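Local coordinates for protein immunoreactive 84kD antigen PG93 (Porphyromonas gingivalis, PDB 5M11) that serves as an essential surface component of the bacterial type-IX secretion system and binds calcium and zinc ions, at residues 633-638 with 651-656; 589-594 with 602-607; 410-415 with 454-459; 432-437 with 446-451. All blocks are in the same frame, centred on the assembly; numbering follows the deposited sequence.

Contact 1 (633-638 with 651-656). With CA (calcium ion), chain L.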
loop_
_atom_site.group_PDB
_atom_site.type_symbol
_atom_site.label_atom_id
_atom_site.label_comp_id
_atom_site.label_asym_id
_atom_site.label_seq_id
_atom_site.Cartn_x
_atom_site.Cartn_y
_atom_site.Cartn_z
ATOM N N SER A 633 -2.453 6.455 0.942
ATOM C CA SER A 633 -3.761 6.419 0.304
ATOM C C SER A 633 -4.866 6.748 1.295
ATOM O O SER A 633 -4.767 6.372 2.468
ATOM C CB SER A 633 -4.006 5.043 -0.306
ATOM O OG SER A 633 -5.325 4.897 -0.805
ATOM N N ASN A 634 -5.939 7.426 0.816
ATOM C CA ASN A 634 -7.124 7.736 1.634
ATOM C C ASN A 634 -7.995 6.475 1.826
ATOM O O ASN A 634 -8.883 6.483 2.678
ATOM C CB ASN A 634 -7.961 8.873 1.019
ATOM C CG ASN A 634 -7.317 10.243 1.046
ATOM O OD1 ASN A 634 -6.583 10.600 1.974
ATOM N ND2 ASN A 634 -7.629 11.064 0.044
ATOM N N ASN A 635 -7.751 5.407 1.024
ATOM C CA ASN A 635 -8.463 4.139 1.125
ATOM C C ASN A 635 -7.600 3.166 1.955
ATOM O O ASN A 635 -6.604 2.616 1.461
ATOM C CB ASN A 635 -8.838 3.580 -0.263
ATOM C CG ASN A 635 -9.616 2.267 -0.273
ATOM O OD1 ASN A 635 -10.017 1.701 0.767
ATOM N ND2 ASN A 635 -9.840 1.742 -1.471
ATOM N N ILE A 636 -7.980 3.017 3.249
ATOM C CA ILE A 636 -7.329 2.167 4.247
ATOM C C ILE A 636 -8.159 0.903 4.406
ATOM O O ILE A 636 -9.354 0.982 4.663
ATOM C CB ILE A 636 -7.127 2.904 5.607
ATOM C CG1 ILE A 636 -6.520 4.313 5.407
ATOM C CG2 ILE A 636 -6.281 2.043 6.598
ATOM C CD1 ILE A 636 -6.669 5.228 6.580
ATOM N N LEU A 637 -7.514 -0.255 4.267
ATOM C CA LEU A 637 -8.142 -1.575 4.307
ATOM C C LEU A 637 -8.105 -2.216 5.690
ATOM O O LEU A 637 -9.032 -2.961 6.037
ATOM C CB LEU A 637 -7.435 -2.496 3.288
ATOM C CG LEU A 637 -8.028 -2.507 1.873
ATOM C CD1 LEU A 637 -7.725 -1.224 1.112
ATOM C CD2 LEU A 637 -7.538 -3.701 1.097
ATOM N N SER A 638 -7.014 -1.951 6.460
ATOM C CA SER A 638 -6.785 -2.506 7.791
ATOM C C SER A 638 -5.950 -1.587 8.711
ATOM O O SER A 638 -5.286 -0.656 8.253
ATOM C CB SER A 638 -6.094 -3.860 7.672
ATOM O OG SER A 638 -4.909 -3.780 6.900
ATOM N N GLY A 651 -2.635 -0.350 6.990
ATOM C CA GLY A 651 -2.669 -1.079 5.735
ATOM C C GLY A 651 -3.448 -0.306 4.696
ATOM O O GLY A 651 -4.667 -0.458 4.622
ATOM N N THR A 652 -2.785 0.585 3.931
ATOM C CA THR A 652 -3.505 1.353 2.897
ATOM C C THR A 652 -3.600 0.513 1.627
ATOM O O THR A 652 -2.882 -0.481 1.484
ATOM C CB THR A 652 -2.894 2.757 2.601
ATOM O OG1 THR A 652 -1.594 2.657 2.002
ATOM C CG2 THR A 652 -2.869 3.666 3.818
ATOM N N ALA A 653 -4.463 0.931 0.693
ATOM C CA ALA A 653 -4.636 0.246 -0.590
ATOM C C ALA A 653 -3.320 0.254 -1.408
ATOM O O ALA A 653 -3.127 -0.594 -2.285
ATOM C CB ALA A 653 -5.765 0.906 -1.379
ATOM N N ASP A 654 -2.410 1.193 -1.070
ATOM C CA ASP A 654 -1.102 1.375 -1.694
ATOM C C ASP A 654 0.063 0.929 -0.769
ATOM O O ASP A 654 1.188 1.376 -0.951
ATOM C CB ASP A 654 -0.923 2.844 -2.130
ATOM C CG ASP A 654 -1.663 3.179 -3.410
ATOM O OD1 ASP A 654 -1.095 2.949 -4.501
ATOM O OD2 ASP A 654 -2.821 3.651 -3.322
ATOM N N GLY A 655 -0.203 0.050 0.197
ATOM C CA GLY A 655 0.844 -0.468 1.076
ATOM C C GLY A 655 0.834 -0.098 2.549
ATOM O O GLY A 655 0.029 0.713 3.005
ATOM N N LEU A 656 1.787 -0.680 3.286
ATOM C CA LEU A 656 1.949 -0.514 4.718
ATOM C C LEU A 656 2.704 0.753 5.120
ATOM O O LEU A 656 3.726 1.138 4.541
ATOM C CB LEU A 656 2.650 -1.739 5.329
ATOM C CG LEU A 656 2.445 -1.962 6.832
ATOM C CD1 LEU A 656 0.996 -2.259 7.146
ATOM C CD2 LEU A 656 3.345 -3.062 7.338
HETATM CA CA CA L . -3.101 5.389 -4.954
#

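Contact 2 (589-594 with 602-607)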
loop_
_atom_site.group_PDB
_atom_site.type_symbol
_atom_site.label_atom_id
_atom_site.label_comp_id
_atom_site.label_asym_id
_atom_site.label_seq_id
_atom_site.Cartn_x
_atom_site.Cartn_y
_atom_site.Cartn_z
ATOM N N THR A 589 -17.717 5.018 4.608
ATOM C CA THR A 589 -17.532 3.571 4.784
ATOM C C THR A 589 -16.301 3.323 5.674
ATOM O O THR A 589 -15.172 3.640 5.294
ATOM C CB THR A 589 -17.464 2.889 3.420
ATOM O OG1 THR A 589 -18.731 3.059 2.784
ATOM C CG2 THR A 589 -17.136 1.422 3.514
ATOM N N VAL A 590 -16.551 2.788 6.882
ATOM C CA VAL A 590 -15.540 2.474 7.902
ATOM C C VAL A 590 -15.124 0.994 7.727
ATOM O O VAL A 590 -15.959 0.091 7.852
ATOM C CB VAL A 590 -16.040 2.804 9.351
ATOM C CG1 VAL A 590 -15.105 2.239 10.426
ATOM C CG2 VAL A 590 -16.216 4.302 9.541
ATOM N N THR A 591 -13.826 0.776 7.430
ATOM C CA THR A 591 -13.220 -0.530 7.154
ATOM C C THR A 591 -12.606 -1.169 8.423
ATOM O O THR A 591 -12.707 -2.389 8.591
ATOM C CB THR A 591 -12.178 -0.376 6.052
ATOM O OG1 THR A 591 -11.246 0.613 6.466
ATOM C CG2 THR A 591 -12.783 0.052 4.731
ATOM N N ASP A 592 -11.968 -0.363 9.307
ATOM C CA ASP A 592 -11.381 -0.896 10.544
ATOM C C ASP A 592 -11.433 0.098 11.696
ATOM O O ASP A 592 -11.514 1.318 11.487
ATOM C CB ASP A 592 -9.925 -1.391 10.353
ATOM C CG ASP A 592 -9.593 -2.666 11.146
ATOM O OD1 ASP A 592 -10.484 -3.169 11.881
ATOM O OD2 ASP A 592 -8.461 -3.180 11.002
ATOM N N ILE A 593 -11.415 -0.457 12.925
ATOM C CA ILE A 593 -11.414 0.258 14.210
ATOM C C ILE A 593 -10.411 -0.449 15.139
ATOM O O ILE A 593 -10.438 -1.673 15.273
ATOM C CB ILE A 593 -12.837 0.408 14.890
ATOM C CG1 ILE A 593 -13.914 0.890 13.898
ATOM C CG2 ILE A 593 -12.788 1.346 16.117
ATOM C CD1 ILE A 593 -15.265 0.352 14.135
ATOM N N VAL A 594 -9.560 0.349 15.795
ATOM C CA VAL A 594 -8.563 -0.058 16.779
ATOM C C VAL A 594 -8.708 0.900 17.983
ATOM O O VAL A 594 -9.038 2.071 17.779
ATOM C CB VAL A 594 -7.171 -0.076 16.121
ATOM C CG1 VAL A 594 -6.057 0.257 17.099
ATOM C CG2 VAL A 594 -6.926 -1.418 15.454
ATOM N N TRP A 602 -8.938 4.675 16.763
ATOM C CA TRP A 602 -8.281 4.877 15.471
ATOM C C TRP A 602 -9.201 4.289 14.430
ATOM O O TRP A 602 -9.481 3.092 14.458
ATOM C CB TRP A 602 -6.873 4.267 15.427
ATOM C CG TRP A 602 -5.876 5.025 16.249
ATOM C CD1 TRP A 602 -5.501 4.756 17.533
ATOM C CD2 TRP A 602 -5.168 6.212 15.863
ATOM N NE1 TRP A 602 -4.582 5.690 17.963
ATOM C CE2 TRP A 602 -4.378 6.608 16.967
ATOM C CE3 TRP A 602 -5.143 7.000 14.697
ATOM C CZ2 TRP A 602 -3.575 7.755 16.941
ATOM C CZ3 TRP A 602 -4.342 8.134 14.670
ATOM C CH2 TRP A 602 -3.557 8.491 15.775
ATOM N N VAL A 603 -9.770 5.148 13.583
ATOM C CA VAL A 603 -10.722 4.731 12.561
ATOM C C VAL A 603 -10.146 4.830 11.135
ATOM O O VAL A 603 -9.832 5.931 10.659
ATOM C CB VAL A 603 -12.024 5.546 12.657
ATOM C CG1 VAL A 603 -13.053 5.021 11.668
ATOM C CG2 VAL A 603 -12.581 5.546 14.082
ATOM N N ALA A 604 -10.062 3.669 10.453
ATOM C CA ALA A 604 -9.703 3.545 9.046
ATOM C C ALA A 604 -10.968 3.628 8.218
ATOM O O ALA A 604 -11.975 2.990 8.561
ATOM C CB ALA A 604 -9.023 2.226 8.799
ATOM N N THR A 605 -10.933 4.423 7.143
ATOM C CA THR A 605 -12.061 4.621 6.233
ATOM C C THR A 605 -11.691 4.319 4.765
ATOM O O THR A 605 -10.529 4.397 4.361
ATOM C CB THR A 605 -12.631 6.072 6.328
ATOM O OG1 THR A 605 -11.818 6.990 5.581
ATOM C CG2 THR A 605 -12.847 6.552 7.764
ATOM N N GLN A 606 -12.718 4.037 3.968
ATOM C CA GLN A 606 -12.609 3.820 2.539
ATOM C C GLN A 606 -12.875 5.159 1.863
ATOM O O GLN A 606 -14.031 5.554 1.736
ATOM C CB GLN A 606 -13.608 2.728 2.102
ATOM C CG GLN A 606 -13.616 2.408 0.617
ATOM C CD GLN A 606 -14.064 0.989 0.387
ATOM O OE1 GLN A 606 -15.265 0.677 0.386
ATOM N NE2 GLN A 606 -13.097 0.095 0.205
ATOM N N GLY A 607 -11.801 5.889 1.563
ATOM C CA GLY A 607 -11.832 7.165 0.852
ATOM C C GLY A 607 -11.717 8.488 1.588
ATOM O O GLY A 607 -11.720 9.530 0.928
#

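Contact 3 (410-415 with 454-459). With ZN (zinc ion), chain C.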
loop_
_atom_site.group_PDB
_atom_site.type_symbol
_atom_site.label_atom_id
_atom_site.label_comp_id
_atom_site.label_asym_id
_atom_site.label_seq_id
_atom_site.Cartn_x
_atom_site.Cartn_y
_atom_site.Cartn_z
ATOM N N ASN A 410 -13.989 -33.902 4.279
ATOM C CA ASN A 410 -14.209 -35.133 5.050
ATOM C C ASN A 410 -13.217 -35.310 6.214
ATOM O O ASN A 410 -12.033 -34.978 6.067
ATOM C CB ASN A 410 -14.153 -36.357 4.118
ATOM C CG ASN A 410 -12.968 -36.420 3.156
ATOM O OD1 ASN A 410 -12.070 -35.551 3.137
ATOM N ND2 ASN A 410 -12.944 -37.470 2.329
ATOM N N GLU A 411 -13.734 -35.813 7.381
ATOM C CA GLU A 411 -13.036 -36.075 8.659
ATOM C C GLU A 411 -12.854 -34.769 9.483
ATOM O O GLU A 411 -12.718 -34.838 10.707
ATOM C CB GLU A 411 -11.689 -36.820 8.431
ATOM C CG GLU A 411 -10.635 -36.756 9.531
ATOM C CD GLU A 411 -9.472 -35.817 9.269
ATOM O OE1 GLU A 411 -8.972 -35.781 8.121
ATOM O OE2 GLU A 411 -9.028 -35.148 10.232
ATOM N N THR A 412 -12.900 -33.595 8.808
ATOM C CA THR A 412 -12.749 -32.229 9.348
ATOM C C THR A 412 -14.128 -31.516 9.464
ATOM O O THR A 412 -15.066 -31.875 8.739
ATOM C CB THR A 412 -11.819 -31.459 8.403
ATOM O OG1 THR A 412 -10.638 -32.217 8.139
ATOM C CG2 THR A 412 -11.432 -30.161 8.934
ATOM N N ALA A 413 -14.248 -30.504 10.352
ATOM C CA ALA A 413 -15.509 -29.746 10.463
ATOM C C ALA A 413 -15.572 -28.616 9.406
ATOM O O ALA A 413 -16.624 -27.982 9.261
ATOM C CB ALA A 413 -15.699 -29.181 11.862
ATOM N N ILE A 414 -14.451 -28.402 8.649
ATOM C CA ILE A 414 -14.305 -27.444 7.544
ATOM C C ILE A 414 -15.143 -27.978 6.380
ATOM O O ILE A 414 -14.670 -28.784 5.576
ATOM C CB ILE A 414 -12.799 -27.195 7.163
ATOM C CG1 ILE A 414 -11.924 -26.734 8.370
ATOM C CG2 ILE A 414 -12.618 -26.239 5.976
ATOM C CD1 ILE A 414 -12.455 -25.689 9.279
ATOM N N ALA A 415 -16.426 -27.576 6.360
ATOM C CA ALA A 415 -17.431 -27.970 5.368
ATOM C C ALA A 415 -17.204 -27.264 4.023
ATOM O O ALA A 415 -16.983 -26.047 3.991
ATOM C CB ALA A 415 -18.822 -27.651 5.891
ATOM N N SER A 454 -7.234 -32.361 19.191
ATOM C CA SER A 454 -7.444 -32.477 17.741
ATOM C C SER A 454 -8.888 -32.927 17.455
ATOM O O SER A 454 -9.118 -33.796 16.616
ATOM C CB SER A 454 -6.416 -33.402 17.094
ATOM O OG SER A 454 -5.170 -32.742 16.950
ATOM N N THR A 455 -9.857 -32.335 18.179
ATOM C CA THR A 455 -11.281 -32.652 18.030
ATOM C C THR A 455 -11.988 -31.499 17.331
ATOM O O THR A 455 -11.553 -30.353 17.443
ATOM C CB THR A 455 -11.933 -32.997 19.378
ATOM O OG1 THR A 455 -11.720 -31.932 20.306
ATOM C CG2 THR A 455 -11.424 -34.309 19.955
ATOM N N TRP A 456 -13.051 -31.814 16.585
ATOM C CA TRP A 456 -13.851 -30.869 15.810
ATOM C C TRP A 456 -15.320 -30.880 16.239
ATOM O O TRP A 456 -15.855 -31.933 16.591
ATOM C CB TRP A 456 -13.780 -31.220 14.313
ATOM C CG TRP A 456 -12.431 -31.085 13.673
ATOM C CD1 TRP A 456 -11.529 -32.085 13.442
ATOM C CD2 TRP A 456 -11.878 -29.899 13.082
ATOM N NE1 TRP A 456 -10.436 -31.590 12.765
ATOM C CE2 TRP A 456 -10.625 -30.249 12.533
ATOM C CE3 TRP A 456 -12.317 -28.569 12.969
ATOM C CZ2 TRP A 456 -9.794 -29.311 11.911
ATOM C CZ3 TRP A 456 -11.515 -27.656 12.302
ATOM C CH2 TRP A 456 -10.266 -28.026 11.790
ATOM N N HIS A 457 -15.981 -29.717 16.152
ATOM C CA HIS A 457 -17.406 -29.521 16.428
ATOM C C HIS A 457 -17.929 -28.383 15.569
ATOM O O HIS A 457 -17.326 -27.318 15.534
ATOM C CB HIS A 457 -17.673 -29.230 17.912
ATOM C CG HIS A 457 -17.355 -30.362 18.835
ATOM N ND1 HIS A 457 -18.200 -31.459 18.954
ATOM C CD2 HIS A 457 -16.305 -30.526 19.670
ATOM C CE1 HIS A 457 -17.634 -32.251 19.852
ATOM N NE2 HIS A 457 -16.491 -31.734 20.307
ATOM N N SER A 458 -19.008 -28.619 14.836
ATOM C CA SER A 458 -19.645 -27.592 14.010
ATOM C C SER A 458 -21.142 -27.580 14.283
ATOM O O SER A 458 -21.726 -28.607 14.668
ATOM C CB SER A 458 -19.350 -27.778 12.523
ATOM O OG SER A 458 -19.613 -29.100 12.093
ATOM N N PHE A 459 -21.739 -26.393 14.153
ATOM C CA PHE A 459 -23.160 -26.152 14.358
ATOM C C PHE A 459 -23.580 -24.882 13.614
ATOM O O PHE A 459 -22.757 -24.269 12.934
ATOM C CB PHE A 459 -23.484 -26.046 15.869
ATOM C CG PHE A 459 -22.780 -24.936 16.625
ATOM C CD1 PHE A 459 -23.310 -23.648 16.660
ATOM C CD2 PHE A 459 -21.628 -25.193 17.354
ATOM C CE1 PHE A 459 -22.670 -22.625 17.362
ATOM C CE2 PHE A 459 -21.004 -24.171 18.080
ATOM C CZ PHE A 459 -21.537 -22.896 18.083
HETATM ZN ZN ZN C . -15.414 -31.901 22.078
#

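Contact 4 (432-437 with 446-451). With CA (calcium ion), chain M.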
loop_
_atom_site.group_PDB
_atom_site.type_symbol
_atom_site.label_atom_id
_atom_site.label_comp_id
_atom_site.label_asym_id
_atom_site.label_seq_id
_atom_site.Cartn_x
_atom_site.Cartn_y
_atom_site.Cartn_z
ATOM N N LYS A 432 -9.789 -20.182 26.460
ATOM C CA LYS A 432 -9.467 -21.570 26.780
ATOM C C LYS A 432 -8.515 -22.232 25.734
ATOM O O LYS A 432 -8.111 -23.384 25.919
ATOM C CB LYS A 432 -10.752 -22.375 26.944
ATOM C CG LYS A 432 -11.218 -22.405 28.393
ATOM C CD LYS A 432 -12.727 -22.574 28.524
ATOM C CE LYS A 432 -13.483 -21.259 28.519
ATOM N NZ LYS A 432 -13.174 -20.427 29.713
ATOM N N GLY A 433 -8.126 -21.488 24.695
ATOM C CA GLY A 433 -7.187 -21.961 23.678
ATOM C C GLY A 433 -7.763 -22.698 22.484
ATOM O O GLY A 433 -7.007 -23.310 21.721
ATOM N N ASN A 434 -9.091 -22.617 22.293
ATOM C CA ASN A 434 -9.802 -23.250 21.187
ATOM C C ASN A 434 -9.936 -22.310 20.004
ATOM O O ASN A 434 -9.997 -21.101 20.187
ATOM C CB ASN A 434 -11.193 -23.702 21.627
ATOM C CG ASN A 434 -11.177 -24.735 22.706
ATOM O OD1 ASN A 434 -10.493 -25.765 22.606
ATOM N ND2 ASN A 434 -11.944 -24.478 23.753
ATOM N N LEU A 435 -10.036 -22.866 18.797
ATOM C CA LEU A 435 -10.194 -22.066 17.608
ATOM C C LEU A 435 -11.637 -22.064 17.154
ATOM O O LEU A 435 -12.148 -23.080 16.695
ATOM C CB LEU A 435 -9.275 -22.558 16.477
ATOM C CG LEU A 435 -9.420 -21.818 15.133
ATOM C CD1 LEU A 435 -8.733 -20.455 15.167
ATOM C CD2 LEU A 435 -8.893 -22.654 13.999
ATOM N N TRP A 436 -12.289 -20.918 17.273
ATOM C CA TRP A 436 -13.640 -20.693 16.778
ATOM C C TRP A 436 -13.543 -20.028 15.405
ATOM O O TRP A 436 -12.640 -19.211 15.158
ATOM C CB TRP A 436 -14.428 -19.832 17.758
ATOM C CG TRP A 436 -14.693 -20.550 19.028
ATOM C CD1 TRP A 436 -13.869 -20.632 20.111
ATOM C CD2 TRP A 436 -15.819 -21.394 19.311
ATOM N NE1 TRP A 436 -14.426 -21.453 21.067
ATOM C CE2 TRP A 436 -15.639 -21.907 20.615
ATOM C CE3 TRP A 436 -16.980 -21.741 18.599
ATOM C CZ2 TRP A 436 -16.563 -22.759 21.213
ATOM C CZ3 TRP A 436 -17.901 -22.582 19.195
ATOM C CH2 TRP A 436 -17.681 -23.095 20.478
ATOM N N GLY A 437 -14.446 -20.384 14.523
ATOM C CA GLY A 437 -14.439 -19.817 13.193
ATOM C C GLY A 437 -15.718 -20.102 12.463
ATOM O O GLY A 437 -16.524 -20.931 12.893
ATOM N N ILE A 446 -20.909 -22.313 11.745
ATOM C CA ILE A 446 -20.023 -22.023 12.879
ATOM C C ILE A 446 -19.297 -23.295 13.339
ATOM O O ILE A 446 -19.931 -24.340 13.481
ATOM C CB ILE A 446 -20.880 -21.396 14.023
ATOM C CG1 ILE A 446 -21.615 -20.098 13.538
ATOM C CG2 ILE A 446 -20.016 -21.112 15.252
ATOM C CD1 ILE A 446 -22.998 -19.905 14.052
ATOM N N PHE A 447 -17.976 -23.207 13.589
ATOM C CA PHE A 447 -17.201 -24.364 14.038
ATOM C C PHE A 447 -16.210 -24.015 15.169
ATOM O O PHE A 447 -15.917 -22.844 15.436
ATOM C CB PHE A 447 -16.451 -25.037 12.851
ATOM C CG PHE A 447 -15.238 -24.304 12.323
ATOM C CD1 PHE A 447 -13.994 -24.461 12.920
ATOM C CD2 PHE A 447 -15.333 -23.477 11.213
ATOM C CE1 PHE A 447 -12.880 -23.760 12.452
ATOM C CE2 PHE A 447 -14.215 -22.783 10.740
ATOM C CZ PHE A 447 -12.999 -22.916 11.373
ATOM N N MET A 448 -15.691 -25.072 15.813
ATOM C CA MET A 448 -14.670 -25.022 16.839
ATOM C C MET A 448 -13.681 -26.189 16.656
ATOM O O MET A 448 -14.093 -27.340 16.399
ATOM C CB MET A 448 -15.257 -25.026 18.249
ATOM C CG MET A 448 -14.206 -24.750 19.304
ATOM S SD MET A 448 -14.225 -25.882 20.721
ATOM C CE MET A 448 -13.523 -27.395 19.983
ATOM N N TYR A 449 -12.368 -25.876 16.819
ATOM C CA TYR A 449 -11.275 -26.840 16.767
ATOM C C TYR A 449 -10.455 -26.769 18.036
ATOM O O TYR A 449 -10.036 -25.680 18.438
ATOM C CB TYR A 449 -10.381 -26.602 15.547
ATOM C CG TYR A 449 -9.195 -27.542 15.442
ATOM C CD1 TYR A 449 -9.374 -28.920 15.364
ATOM C CD2 TYR A 449 -7.896 -27.049 15.364
ATOM C CE1 TYR A 449 -8.289 -29.784 15.250
ATOM C CE2 TYR A 449 -6.804 -27.902 15.241
ATOM C CZ TYR A 449 -7.005 -29.269 15.186
ATOM O OH TYR A 449 -5.921 -30.099 15.080
ATOM N N ASP A 450 -10.259 -27.931 18.690
ATOM C CA ASP A 450 -9.408 -28.039 19.879
ATOM C C ASP A 450 -8.037 -28.435 19.352
ATOM O O ASP A 450 -7.888 -29.567 18.879
ATOM C CB ASP A 450 -9.963 -29.040 20.927
ATOM C CG ASP A 450 -9.351 -28.927 22.330
ATOM O OD1 ASP A 450 -8.155 -28.553 22.438
ATOM O OD2 ASP A 450 -10.063 -29.236 23.317
ATOM N N PRO A 451 -7.058 -27.498 19.291
ATOM C CA PRO A 451 -5.753 -27.844 18.709
ATOM C C PRO A 451 -5.018 -28.919 19.510
ATOM O O PRO A 451 -4.182 -29.628 18.942
ATOM C CB PRO A 451 -4.990 -26.512 18.728
ATOM C CG PRO A 451 -6.017 -25.474 18.898
ATOM C CD PRO A 451 -7.072 -26.095 19.743
HETATM CA CA CA M . -8.516 -29.774 25.067
#

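Contact 1 (633-638 with 651-656)
The tight part of this contact is a stretch of backbone centred on Gly651. Gly651 O faces two successive amides: Leu637 N binds it at 2.9 Å, nearly along the C=O axis, while the bond from Ser638 N is weak at 3.3 Å. In return, Gly651 N reaches Ser638 O at 3.0 Å from above the carbonyl plane. Two residues facing one define a classic beta bulge, and beyond it Ala653 N donates to Asn635 O at 2.8 Å. Buried Thr652 lays CB against Ser633 CB, 3.9 Å away. Its OG1 lies between backbone N and carbonyl carbon (chi1 67°) and donates to Gly655 O on a lone pair; Thr652 N binds the same oxygen, so two donors grip it across the type I turn 652-655. Packing is sparser on the solvent side, where exposed Ala653 meets Leu637 by one methyl pair, CB to CD1 at 3.8 Å. At the turn, Asp654 OD2 binds calcium at 2.4 Å and passes Ser633 CB, while Ser633 OG accepts from Asn635 N in an ST turn. Since strand 13-16 completes the sheet beyond 655-660, the arrangement is consistent with a propeller blade closed by the N-terminal strand.

Contact 2 (589-594 with 602-607)
Strands 589-595 and 601-606 form an antiparallel hairpin, the first two strands of a four-stranded sheet of the beta-propeller type. The axes of the short strand segments approach to 4.4 Å with N-to-C directions 139° apart. Backbone bonds set the register. Val594 and Trp602 make a reciprocal pair, with Trp602 N to Val594 O at 2.8 Å and both bonds in the carbonyl planes. Towards the other end, Ala604 O receives Thr591 N at 3.1 Å and, weakly, Asp592 N, so two residues face one in a classic beta bulge. Ala604 N returns a bond to Asp592 O, and Gln606 N to Thr589 O is nearly straight, at 171°.

The closest apolar pair is on the face of Val590 and Val603: Val590 CG1, anti to its backbone N, meets Val603 CG1 at 3.7 Å, the two side chains crossing at about a right angle. On the other face Val594 CB packs more loosely on Trp602 CB, and Thr589 and Gln606 run side by side. The Thr591 side chain crosses that of Gln606 at about a right angle, CG2 against CB.

Several polar ends find their partners outside the two segments. Trp602 NE1 binds Asp596, and Thr591 OG1 binds Ile636 O of the next hairpin. Asp592, a zinc-site residue, has OD2 held by Leu639 N and a glycerol, while its OD1 takes a weak, bent bond from Ile593 N at 3.1 Å.

Contact 3 (410-415 with 454-459)
An indole packed under an irregular loop defines this contact: Trp456 lies on strand 455-459, the fourth and an outermost strand of a four-stranded, propeller-type sheet, and 410-415 belongs to the loop leading from the preceding sheet into this one. The interaction is apolar, and the sequence Thr412-Ala413-Ile414 covers chiefly the six-membered ring. Thr412 CG2, anti to its backbone N, stands over that ring, 3.7 Å from the Trp456 six-membered centroid and 20° off the normal, which is a CH-pi geometry. On the same face, Ala413 N sits 3.5 Å above the Trp456 plane towards the rim. The Ala413 methyl points at the strand, where CB meets Trp456 CE3 at 3.6 Å, and it also approaches Ser458 OG, whose polar partner is Lys444 NZ. Ile414, the centre of an inverse gamma turn, brings CD1 obliquely to Trp456 CZ3 at 3.7 Å.

With CG anti to the carbonyl carbon (chi1 -65°) and chi2 98°, the indole lies with a face to the loop. Beyond the two segments, Tyr449 stacks on Trp456 and Tyr407 meets it edge-to-face, so the indole is part of an aromatic group. His457, the next residue, points away from the loop and is a zinc ligand. It rests near Pro506 and Glu507, and its imidazole binds the ion through NE2 at 2.1 Å.

Contact 4 (432-437 with 446-451)
Leu435 O takes one hydrogen bond, from Tyr449 N at 2.8 Å in the carbonyl plane, supplemented by a CA-H...O contact from Met448 CA at 3.2 Å; Phe447 O is held similarly, by Gly437 N and Trp436 CA. The reciprocal Leu435 N to Tyr449 O bond is almost straight, at 175°, and Gly437 with Phe447 forms a second hydrogen-bonded pair. Between them, Trp436 and Met448 are a non-hydrogen-bonded pair whose side chains share one face. Met448 CB lies 3.6 Å from the centroid of the Trp436 six-membered ring, only 6° off its normal. The bent methionine chain lays CG over the same face, while SD stands obliquely at 4.5 Å from that centroid, a Met-aromatic contact. Trp436 is fixed further by NE1 to Asp430 and a cation-pi contact with Lys481. On the other face, the Phe447 ring lies against Gly437, whose CA is 4.0 Å from its centroid; the glycine has no side chain to intervene. At the open end of the hairpin Asn434 OD1 comes 3.4 Å from Asp450 CG, the planes 76° apart. Asp450 OD2 binds calcium at 2.4 Å and OD1 accepts from Gln452 N. The chemistry thus passes from a buried aromatic-thioether layer to a metal-bound carboxylate, which the ion would probably keep ionised.

In the fold
Contacts 1 and 2 are partly buried, near the chain's centre, and each holds a hairpin, in neighbouring sheets that touch: Ile636 N reaches Thr605 O. Both carry a classic bulge and depend mainly on backbone bonds. Contacts 3 and 4 reach one sheet, their centres about 30 Å or more from that of contact 1. Strands 446-450 and 455-459 are adjacent there, with His457 O bound to Met448 N, and contact 4 is nested within the loop closed by contact 3. Contact 4 is buried and combines strand bonds with aromatic packing, whereas surface contact 3 relies on packing against one indole. Contacts 1, 3 and 4 each hold a bound metal ligand, and contact 2 holds the zinc-site residue Asp592.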